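Local coordinates for amine oxidase (Emericella nidulans, PDB 3PGB), which probably oxidises primary amines to aldehydes, using a bound copper ion and a topaquinone cofactor formed from one of its own tyrosines, at residues Y472-S477 / S489-M494; S423-L428 / C446-D451; A511-N516 / H524-G529; T252-G257 / N305-W310. All blocks are in the same frame, centred on the assembly; numbering follows the deposited sequence.

Contact 1 of 4, residues Y472-S477 / S489-M494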
# COMPACT_ATOMS: atom_id res chain seq x y z
N TYR A 472 15.99 -0.48 3.26
CA TYR A 472 15.69 -1.46 2.22
C TYR A 472 16.36 -1.14 0.89
O TYR A 472 16.74 0.01 0.64
CB TYR A 472 14.17 -1.59 2.04
CG TYR A 472 13.47 -0.35 1.53
CD1 TYR A 472 13.21 -0.18 0.18
CD2 TYR A 472 13.03 0.64 2.41
CE1 TYR A 472 12.56 0.96 -0.29
CE2 TYR A 472 12.38 1.77 1.95
CZ TYR A 472 12.15 1.93 0.60
OH TYR A 472 11.50 3.05 0.16
N PHE A 473 16.48 -2.16 0.03
CA PHE A 473 17.14 -2.04 -1.27
C PHE A 473 16.13 -2.09 -2.42
O PHE A 473 15.19 -2.88 -2.38
CB PHE A 473 18.16 -3.16 -1.42
CG PHE A 473 19.01 -3.07 -2.65
CD1 PHE A 473 20.13 -2.25 -2.67
CD2 PHE A 473 18.70 -3.81 -3.78
CE1 PHE A 473 20.92 -2.17 -3.80
CE2 PHE A 473 19.49 -3.73 -4.92
CZ PHE A 473 20.60 -2.91 -4.93
N THR A 474 16.34 -1.25 -3.43
CA THR A 474 15.43 -1.13 -4.58
C THR A 474 16.17 -1.25 -5.91
O THR A 474 17.23 -0.65 -6.09
CB THR A 474 14.68 0.23 -4.60
OG1 THR A 474 13.80 0.33 -3.46
CG2 THR A 474 13.88 0.40 -5.88
N LEU A 475 15.62 -2.03 -6.83
CA LEU A 475 16.07 -2.08 -8.21
C LEU A 475 14.93 -1.54 -9.04
O LEU A 475 13.81 -2.03 -8.92
CB LEU A 475 16.40 -3.51 -8.65
CG LEU A 475 16.62 -3.77 -10.15
CD1 LEU A 475 17.57 -2.76 -10.79
CD2 LEU A 475 17.13 -5.19 -10.39
N ARG A 476 15.20 -0.53 -9.87
CA ARG A 476 14.12 0.12 -10.59
C ARG A 476 14.39 0.36 -12.07
O ARG A 476 15.51 0.61 -12.49
CB ARG A 476 13.79 1.45 -9.91
CG ARG A 476 12.80 2.32 -10.64
CD ARG A 476 12.41 3.50 -9.80
NE ARG A 476 11.80 3.09 -8.54
CZ ARG A 476 11.60 3.91 -7.50
NH1 ARG A 476 11.98 5.18 -7.55
NH2 ARG A 476 11.02 3.44 -6.39
N SER A 477 13.31 0.25 -12.84
CA SER A 477 13.29 0.57 -14.26
C SER A 477 12.03 1.37 -14.55
O SER A 477 11.04 1.26 -13.83
CB SER A 477 13.29 -0.71 -15.09
OG SER A 477 13.08 -0.42 -16.47
N SER A 489 9.47 -1.33 -9.70
CA SER A 489 10.42 -1.34 -8.59
C SER A 489 10.44 -2.71 -7.91
O SER A 489 9.39 -3.28 -7.62
CB SER A 489 10.05 -0.26 -7.57
OG SER A 489 9.95 1.01 -8.18
N TYR A 490 11.65 -3.24 -7.67
CA TYR A 490 11.82 -4.47 -6.90
C TYR A 490 12.46 -4.13 -5.57
O TYR A 490 13.59 -3.65 -5.53
CB TYR A 490 12.67 -5.48 -7.66
CG TYR A 490 11.94 -6.07 -8.83
CD1 TYR A 490 12.11 -5.56 -10.12
CD2 TYR A 490 11.04 -7.11 -8.64
CE1 TYR A 490 11.42 -6.10 -11.19
CE2 TYR A 490 10.35 -7.65 -9.71
CZ TYR A 490 10.54 -7.14 -10.98
OH TYR A 490 9.85 -7.69 -12.03
N ASN A 491 11.74 -4.38 -4.48
CA ASN A 491 12.18 -4.02 -3.14
C ASN A 491 12.69 -5.24 -2.38
O ASN A 491 12.15 -6.33 -2.53
CB ASN A 491 11.01 -3.44 -2.34
CG ASN A 491 10.55 -2.11 -2.88
OD1 ASN A 491 11.36 -1.24 -3.21
ND2 ASN A 491 9.24 -1.93 -2.96
N PHE A 492 13.71 -5.04 -1.55
CA PHE A 492 14.19 -6.07 -0.65
C PHE A 492 14.37 -5.48 0.74
O PHE A 492 14.99 -4.44 0.88
CB PHE A 492 15.52 -6.64 -1.16
CG PHE A 492 15.46 -7.13 -2.56
CD1 PHE A 492 15.65 -6.27 -3.62
CD2 PHE A 492 15.19 -8.46 -2.83
CE1 PHE A 492 15.58 -6.72 -4.93
CE2 PHE A 492 15.12 -8.93 -4.13
CZ PHE A 492 15.32 -8.05 -5.18
N HIS A 493 13.85 -6.16 1.76
CA HIS A 493 13.85 -5.63 3.12
C HIS A 493 14.57 -6.53 4.11
O HIS A 493 14.77 -7.72 3.85
CB HIS A 493 12.41 -5.43 3.57
CG HIS A 493 11.66 -4.44 2.73
ND1 HIS A 493 11.10 -4.77 1.52
CD2 HIS A 493 11.38 -3.13 2.93
CE1 HIS A 493 10.50 -3.71 1.01
NE2 HIS A 493 10.66 -2.70 1.85
N MET A 494 14.94 -5.96 5.25
CA MET A 494 15.72 -6.67 6.26
C MET A 494 14.93 -7.74 7.02
O MET A 494 15.52 -8.52 7.75
CB MET A 494 16.34 -5.68 7.26
CG MET A 494 17.46 -4.83 6.66
SD MET A 494 18.83 -5.83 6.05
CE MET A 494 19.56 -6.38 7.60
O HOH W 1 10.93 0.95 -4.23

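Contact 2 of 4, residues S423-L428 / C446-D451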
# COMPACT_ATOMS: atom_id res chain seq x y z
N SER A 423 19.75 10.60 -5.78
CA SER A 423 20.96 11.08 -6.44
C SER A 423 22.19 10.16 -6.25
O SER A 423 23.04 10.09 -7.13
CB SER A 423 21.29 12.48 -5.92
OG SER A 423 21.17 12.54 -4.50
N TYR A 424 22.26 9.48 -5.12
CA TYR A 424 23.38 8.59 -4.78
C TYR A 424 23.23 7.16 -5.32
O TYR A 424 24.12 6.33 -5.12
CB TYR A 424 23.58 8.53 -3.27
CG TYR A 424 22.37 8.03 -2.52
CD1 TYR A 424 22.18 6.67 -2.30
CD2 TYR A 424 21.40 8.91 -2.05
CE1 TYR A 424 21.07 6.20 -1.63
CE2 TYR A 424 20.28 8.45 -1.37
CZ TYR A 424 20.12 7.10 -1.17
OH TYR A 424 19.02 6.64 -0.50
N ALA A 425 22.11 6.88 -5.99
CA ALA A 425 21.88 5.57 -6.59
C ALA A 425 22.97 5.22 -7.60
O ALA A 425 23.49 6.10 -8.28
CB ALA A 425 20.52 5.53 -7.27
N SER A 426 23.34 3.94 -7.68
CA SER A 426 24.18 3.49 -8.78
C SER A 426 23.26 3.16 -9.95
O SER A 426 22.12 2.74 -9.76
CB SER A 426 25.06 2.29 -8.38
OG SER A 426 24.31 1.12 -8.17
N TYR A 427 23.75 3.40 -11.16
CA TYR A 427 22.94 3.33 -12.36
C TYR A 427 23.60 2.39 -13.35
O TYR A 427 24.75 2.61 -13.74
CB TYR A 427 22.81 4.72 -13.00
CG TYR A 427 21.95 5.68 -12.22
CD1 TYR A 427 22.48 6.48 -11.22
CD2 TYR A 427 20.59 5.80 -12.50
CE1 TYR A 427 21.69 7.37 -10.51
CE2 TYR A 427 19.78 6.69 -11.79
CZ TYR A 427 20.33 7.47 -10.79
OH TYR A 427 19.54 8.36 -10.08
N LEU A 428 22.87 1.36 -13.77
CA LEU A 428 23.34 0.44 -14.80
C LEU A 428 22.76 0.83 -16.16
O LEU A 428 21.80 1.59 -16.24
CB LEU A 428 22.96 -1.00 -14.46
CG LEU A 428 23.56 -1.57 -13.18
CD1 LEU A 428 22.91 -2.91 -12.84
CD2 LEU A 428 25.08 -1.71 -13.32
N CYS A 446 18.35 1.70 -12.01
CA CYS A 446 18.98 2.27 -10.82
C CYS A 446 18.89 1.31 -9.64
O CYS A 446 17.99 0.46 -9.56
CB CYS A 446 18.40 3.65 -10.49
SG CYS A 446 16.76 3.67 -9.77
N LEU A 447 19.87 1.43 -8.75
CA LEU A 447 19.98 0.60 -7.57
C LEU A 447 20.23 1.53 -6.41
O LEU A 447 21.07 2.42 -6.52
CB LEU A 447 21.16 -0.37 -7.71
CG LEU A 447 21.09 -1.46 -8.77
CD1 LEU A 447 22.42 -2.18 -8.90
CD2 LEU A 447 19.97 -2.46 -8.44
N PHE A 448 19.52 1.35 -5.31
CA PHE A 448 19.75 2.18 -4.14
C PHE A 448 19.15 1.64 -2.86
O PHE A 448 18.10 0.99 -2.86
CB PHE A 448 19.21 3.60 -4.38
CG PHE A 448 17.73 3.65 -4.67
CD1 PHE A 448 17.26 3.46 -5.96
CD2 PHE A 448 16.82 3.89 -3.65
CE1 PHE A 448 15.90 3.51 -6.22
CE2 PHE A 448 15.46 3.93 -3.91
CZ PHE A 448 15.00 3.74 -5.20
N GLU A 449 19.84 1.93 -1.76
CA GLU A 449 19.25 1.80 -0.44
C GLU A 449 18.37 3.01 -0.14
O GLU A 449 18.57 4.10 -0.68
CB GLU A 449 20.34 1.70 0.63
CG GLU A 449 20.99 0.34 0.73
CD GLU A 449 21.72 0.18 2.04
OE1 GLU A 449 22.47 1.11 2.40
OE2 GLU A 449 21.54 -0.85 2.72
N PHE A 450 17.38 2.81 0.73
CA PHE A 450 16.49 3.89 1.11
C PHE A 450 16.02 3.67 2.53
O PHE A 450 15.52 2.60 2.86
CB PHE A 450 15.29 3.96 0.16
CG PHE A 450 14.50 5.23 0.26
CD1 PHE A 450 14.81 6.32 -0.54
CD2 PHE A 450 13.45 5.34 1.16
CE1 PHE A 450 14.08 7.50 -0.44
CE2 PHE A 450 12.72 6.52 1.27
CZ PHE A 450 13.03 7.60 0.46
N ASP A 451 16.23 4.67 3.39
CA ASP A 451 15.77 4.61 4.77
C ASP A 451 14.31 5.02 4.80
O ASP A 451 13.99 6.19 4.63
CB ASP A 451 16.60 5.55 5.64
CG ASP A 451 16.24 5.47 7.12
OD1 ASP A 451 16.88 6.18 7.92
OD2 ASP A 451 15.33 4.71 7.49

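Contact 3 of 4, residues A511-N516 / H524-G529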
# COMPACT_ATOMS: atom_id res chain seq x y z
N ALA A 511 -10.80 10.07 -24.57
CA ALA A 511 -11.95 9.72 -25.40
C ALA A 511 -12.77 10.98 -25.64
O ALA A 511 -12.83 11.86 -24.78
CB ALA A 511 -12.80 8.66 -24.72
N TYR A 512 -13.38 11.08 -26.82
CA TYR A 512 -14.24 12.22 -27.14
C TYR A 512 -15.47 12.19 -26.25
O TYR A 512 -16.01 11.12 -25.96
CB TYR A 512 -14.65 12.20 -28.62
CG TYR A 512 -15.17 13.53 -29.13
CD1 TYR A 512 -14.32 14.63 -29.25
CD2 TYR A 512 -16.50 13.69 -29.49
CE1 TYR A 512 -14.79 15.86 -29.72
CE2 TYR A 512 -16.98 14.91 -29.95
CZ TYR A 512 -16.12 15.99 -30.06
OH TYR A 512 -16.60 17.18 -30.52
N TYR A 513 -15.91 13.36 -25.81
CA TYR A 513 -16.95 13.46 -24.77
C TYR A 513 -18.31 12.98 -25.25
O TYR A 513 -19.08 12.41 -24.48
CB TYR A 513 -17.07 14.89 -24.26
CG TYR A 513 -17.99 15.79 -25.07
CD1 TYR A 513 -19.28 16.08 -24.63
CD2 TYR A 513 -17.57 16.34 -26.28
CE1 TYR A 513 -20.12 16.90 -25.37
CE2 TYR A 513 -18.41 17.16 -27.03
CZ TYR A 513 -19.68 17.43 -26.57
OH TYR A 513 -20.51 18.24 -27.31
N ALA A 514 -18.59 13.21 -26.54
CA ALA A 514 -19.94 13.10 -27.07
C ALA A 514 -20.55 11.73 -26.81
O ALA A 514 -20.05 10.72 -27.29
CB ALA A 514 -19.95 13.42 -28.56
N ASN A 515 -21.62 11.71 -26.02
CA ASN A 515 -22.42 10.51 -25.79
C ASN A 515 -21.67 9.39 -25.06
O ASN A 515 -22.07 8.22 -25.14
CB ASN A 515 -22.97 9.98 -27.11
CG ASN A 515 -23.44 11.09 -28.02
OD1 ASN A 515 -24.40 11.80 -27.71
ND2 ASN A 515 -22.76 11.26 -29.15
N ASN A 516 -20.60 9.73 -24.34
CA ASN A 516 -19.79 8.73 -23.64
C ASN A 516 -20.07 8.70 -22.13
O ASN A 516 -19.19 8.33 -21.34
CB ASN A 516 -18.31 8.99 -23.92
CG ASN A 516 -17.46 7.75 -23.80
OD1 ASN A 516 -17.81 6.69 -24.32
ND2 ASN A 516 -16.32 7.87 -23.13
N HIS A 524 -12.88 17.79 -19.49
CA HIS A 524 -12.50 19.04 -20.17
C HIS A 524 -13.52 19.43 -21.25
O HIS A 524 -14.41 18.66 -21.57
CB HIS A 524 -11.10 18.94 -20.77
CG HIS A 524 -10.32 20.22 -20.70
ND1 HIS A 524 -10.02 20.97 -21.81
CD2 HIS A 524 -9.81 20.88 -19.63
CE1 HIS A 524 -9.34 22.04 -21.44
NE2 HIS A 524 -9.20 22.01 -20.12
N ASP A 525 -13.37 20.63 -21.81
CA ASP A 525 -14.35 21.24 -22.72
C ASP A 525 -15.04 20.23 -23.64
O ASP A 525 -16.26 20.24 -23.78
CB ASP A 525 -13.73 22.36 -23.56
CG ASP A 525 -13.05 23.44 -22.71
OD1 ASP A 525 -12.88 24.58 -23.20
OD2 ASP A 525 -12.67 23.15 -21.55
N SER A 526 -14.26 19.34 -24.25
CA SER A 526 -14.81 18.29 -25.11
C SER A 526 -14.10 16.95 -24.88
O SER A 526 -13.93 16.15 -25.81
CB SER A 526 -14.70 18.71 -26.58
OG SER A 526 -15.52 19.84 -26.83
N LEU A 527 -13.73 16.70 -23.62
CA LEU A 527 -12.87 15.58 -23.27
C LEU A 527 -13.51 14.64 -22.26
O LEU A 527 -14.04 15.09 -21.25
CB LEU A 527 -11.54 16.09 -22.70
CG LEU A 527 -10.38 15.10 -22.74
CD1 LEU A 527 -9.99 14.86 -24.18
CD2 LEU A 527 -9.19 15.61 -21.96
N SER A 528 -13.46 13.35 -22.55
CA SER A 528 -13.79 12.31 -21.59
C SER A 528 -12.52 11.65 -21.09
O SER A 528 -11.63 11.34 -21.88
CB SER A 528 -14.69 11.25 -22.20
OG SER A 528 -14.81 10.14 -21.32
N GLY A 529 -12.46 11.43 -19.79
CA GLY A 529 -11.34 10.73 -19.20
C GLY A 529 -11.29 9.28 -19.64
O GLY A 529 -10.21 8.69 -19.65
O HOH W 2 -17.37 10.17 -20.39

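Contact 4 of 4, residues T252-G257 / N305-W310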
# COMPACT_ATOMS: atom_id res chain seq x y z
N THR A 252 -2.70 12.38 -27.21
CA THR A 252 -3.67 11.43 -26.66
C THR A 252 -4.75 12.10 -25.79
O THR A 252 -5.71 11.45 -25.41
CB THR A 252 -2.99 10.28 -25.87
OG1 THR A 252 -2.47 10.77 -24.62
CG2 THR A 252 -1.87 9.64 -26.68
N LEU A 253 -4.58 13.39 -25.47
CA LEU A 253 -5.64 14.21 -24.86
C LEU A 253 -6.49 15.01 -25.85
O LEU A 253 -7.29 15.83 -25.43
CB LEU A 253 -5.03 15.20 -23.86
CG LEU A 253 -4.27 14.63 -22.67
CD1 LEU A 253 -3.85 15.77 -21.75
CD2 LEU A 253 -5.09 13.59 -21.92
N LEU A 254 -6.33 14.76 -27.16
CA LEU A 254 -6.96 15.60 -28.18
C LEU A 254 -7.81 14.84 -29.22
O LEU A 254 -7.70 15.09 -30.41
CB LEU A 254 -5.87 16.40 -28.91
CG LEU A 254 -4.90 17.20 -28.03
CD1 LEU A 254 -3.83 17.86 -28.88
CD2 LEU A 254 -5.66 18.24 -27.18
N PRO A 255 -8.70 13.93 -28.76
CA PRO A 255 -9.59 13.25 -29.72
C PRO A 255 -10.59 14.22 -30.35
O PRO A 255 -10.91 15.24 -29.74
CB PRO A 255 -10.32 12.23 -28.84
CG PRO A 255 -10.29 12.81 -27.47
CD PRO A 255 -8.99 13.56 -27.37
N LEU A 256 -11.06 13.91 -31.55
CA LEU A 256 -11.96 14.82 -32.29
C LEU A 256 -13.36 14.26 -32.58
O LEU A 256 -14.29 15.03 -32.81
CB LEU A 256 -11.31 15.30 -33.58
CG LEU A 256 -10.04 16.15 -33.43
CD1 LEU A 256 -9.61 16.67 -34.80
CD2 LEU A 256 -10.25 17.31 -32.46
N GLY A 257 -13.51 12.94 -32.58
CA GLY A 257 -14.83 12.31 -32.49
C GLY A 257 -15.49 11.89 -33.79
O GLY A 257 -16.70 11.69 -33.83
N ASN A 305 -11.12 19.30 -29.19
CA ASN A 305 -10.18 19.51 -28.11
C ASN A 305 -8.93 20.11 -28.72
O ASN A 305 -8.33 19.50 -29.59
CB ASN A 305 -9.85 18.18 -27.42
CG ASN A 305 -11.04 17.58 -26.70
OD1 ASN A 305 -11.48 18.08 -25.67
ND2 ASN A 305 -11.56 16.48 -27.24
N VAL A 306 -8.55 21.31 -28.29
CA VAL A 306 -7.33 21.95 -28.78
C VAL A 306 -6.29 22.04 -27.68
O VAL A 306 -6.61 22.27 -26.51
CB VAL A 306 -7.62 23.34 -29.39
CG1 VAL A 306 -8.81 23.27 -30.33
CG2 VAL A 306 -7.85 24.37 -28.30
N ASP A 307 -5.03 21.86 -28.06
CA ASP A 307 -3.92 21.85 -27.11
C ASP A 307 -3.76 23.20 -26.43
O ASP A 307 -4.05 24.25 -27.00
CB ASP A 307 -2.61 21.45 -27.81
CG ASP A 307 -1.57 20.91 -26.83
OD1 ASP A 307 -1.96 20.26 -25.84
OD2 ASP A 307 -0.35 21.10 -27.06
N GLY A 308 -3.29 23.14 -25.18
CA GLY A 308 -3.08 24.33 -24.36
C GLY A 308 -2.42 23.93 -23.06
O GLY A 308 -2.21 22.73 -22.80
N ALA A 309 -2.08 24.92 -22.24
CA ALA A 309 -1.38 24.68 -20.96
C ALA A 309 -1.99 23.55 -20.13
O ALA A 309 -1.26 22.78 -19.49
CB ALA A 309 -1.34 25.97 -20.14
N TRP A 310 -3.32 23.45 -20.17
CA TRP A 310 -4.07 22.40 -19.47
C TRP A 310 -3.58 20.98 -19.77
O TRP A 310 -3.65 20.11 -18.91
CB TRP A 310 -5.57 22.50 -19.82
CG TRP A 310 -5.90 22.14 -21.25
CD1 TRP A 310 -5.91 22.98 -22.33
CD2 TRP A 310 -6.29 20.85 -21.75
NE1 TRP A 310 -6.28 22.30 -23.47
CE2 TRP A 310 -6.51 20.99 -23.14
CE3 TRP A 310 -6.46 19.60 -21.16
CZ2 TRP A 310 -6.90 19.92 -23.94
CZ3 TRP A 310 -6.86 18.53 -21.96
CH2 TRP A 310 -7.07 18.70 -23.33

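Contact 1 of 4, residues Y472-S477 / S489-M494
S489 OG is gripped by two nitrogens of R476. NE of R476 donates to S489 OG at 2.8 Å, with an N-H...O angle of 143°. NH2 adds a weak bond to the same oxygen. The arginine chain bends at its third torsion (chi3 -60°), which brings NE back to the serine. The hydroxyl oxygen sits somewhat out of the guanidinium plane. NH1 serves other partners: the carbonyl oxygen of D420 and that of D453 of the second subunit.

Two residues along, T474 OG1 donates to N491 OD1 at 2.9 Å, nearly along the C=O axis. Both side chains run in the same direction, next to each other. A water next to N491 OD1 is also a weak acceptor for R476 NH2.

The segments belong to a beta hairpin, strands 464-479 and 486-492. Its connecting loop carries Y484, the residue converted to topaquinone. F473 with F492 and L475 with Y490 are the hydrogen-bonded antiparallel pairs. F492 N reaches F473 O at 2.7 Å, and Y490 N reaches L475 O at 2.8 Å. These four side chains share the face opposite to T474, N491, R476 and S489. There, F492 CD1 meets the edge of the F473 ring, 3.9 Å from its CD2. F354 and L366 pack on this apolar face.

At the far end, Y472 CB lies 3.3 Å from H493 CD2. The ring planes differ by 24°, but the rings are offset and overlap little. H493 ND1 is bonded to the T497 carbonyl.

Contact 2 of 4, residues S423-L428 / C446-D451
S426 and L447 form an antiparallel hydrogen-bonded pair, and the strand axes run at 157° to each other. L447 N donates to S426 O at 2.8 Å, and S426 N donates to L447 O at 3.0 Å. Y427 and C446 follow as a non-hydrogen-bonded pair. The CB of C446 touches the Y427 ring at CE2, 3.6 Å away. SG of C446 is joined to C421 by a disulfide.

On the other face, S426 OG lies 3.5 Å from L447 CB and bonds to the hydroxyl of Y338. The leucine tips of L428 and L447 meet through their CD1 atoms at 4.0 Å.

This is the open end of the hairpin of strands 426-434 and 437-451, in the enzyme domain of the copper amine oxidase family. Before the first strand begins, the chain still follows its partner. A425 CB packs on F448 CB at 3.7 Å. The Y424 side chain has its CG between the backbone N and the carbonyl carbon (chi1 59°), and its OH comes to the E449 carbonyl. This OH donates to E449 O at 2.6 Å, from a position tilted 24° out of the carbonyl plane. The E449 carboxylate is paired with R337, and P328 of the second subunit packs on both Y424 and E449.

Contact 3 of 4, residues A511-N516 / H524-G529
A511 and S528 form an antiparallel hydrogen-bonded pair, with S528 N to A511 O at 2.8 Å and A511 N to S528 O at 3.1 Å. Y512 and L527 follow as a non-hydrogen-bonded pair whose side chains diverge. Beyond them Y513 N makes a weak bond to S526 O.

The Y513 side chain lies against S526. Its CG sits between the backbone N and the carbonyl carbon (chi1 86°). Ring atom CD2 is 3.6 Å from S526 CA and 3.7 Å from S526 CB. Y512 comes to the same residue by another route, its CD1 lying 3.8 Å from S526 O. Its hydroxyl is bonded to the carbonyl of K303.

Strands 511-512 and 527-528 belong to a small three-stranded antiparallel sheet. Strand 522-524 completes it on the far side of 527-528. The chain leaves 511-512 through a type II beta turn, Y513 to N516, which brings the N516 side chain back to S528. N516 ND2 donates to S528 OG at 3.3 Å, with that oxygen in the amide plane. N516 OD1 accepts from the backbone N of N392.

S528 is buried, and its OG also takes the N-H of S530, while a water at 2.7 Å from OG joins it to N516 O. The copper ligand H532 follows closely in the chain, its side chain about 9 Å from that of A511.

Contact 4 of 4, residues T252-G257 / N305-W310
N305 reaches across to P255 with its whole side chain. CB comes first, 3.9 Å from L254 CA. CG anti to the carbonyl carbon (chi1 -66°) continues toward the proline, lying 3.8 Å from P255 O. At the tip, ND2 donates to P255 O at 2.9 Å, with an N-H...O angle of 165°. The acceptor lies in the amide plane, while the donor is tilted 20° from the plane of the carbonyl. The same ND2 is also bonded to S526 O.

L254 packs against the N305 backbone, D307 and W310. Its CD1 meets D307 CB at 3.9 Å, and its CD2 meets W310 CZ2 at 3.9 Å. The D307 carboxylate is held by S250 and H312. The W310 indole and L253 pass in opposite directions, with CH2 of W310 3.6 Å from L253 O at the ring edge. NE1 of W310 is bonded back to V306 O within its own segment, which helps to set the rotation of the ring. The ring of H524 stacks on the indole.

The contact ties the start of strand 255-263, in a five-stranded antiparallel sheet, to the long loop between helix 287-294 and strand 329-331. The two acceptors of ND2 lie in well-separated directions, consistent with one amide hydrogen for each, so a single buried asparagine nitrogen joins its own loop to two other pieces of backbone.

From the N terminus, contact 4 closes first, joining 252-257 to 305-310 around part of a five-stranded sheet and helix 287-294. Contact 2 then closes the hairpin 426-434/437-451, contact 1 the hairpin carrying the topaquinone position, and contact 3 a short loop ahead of the copper ligands H532 and H534. All four follow in series; none nests or crosses. Contacts 1 and 2 share a sheet, since strands 437-451 and 464-479 are neighbours. Contacts 3 and 4 touch, tying the DUF1965 range to the enzyme-domain range through S526 and N305. The two groups lie far apart, with centres 37 to 41 Å from each other.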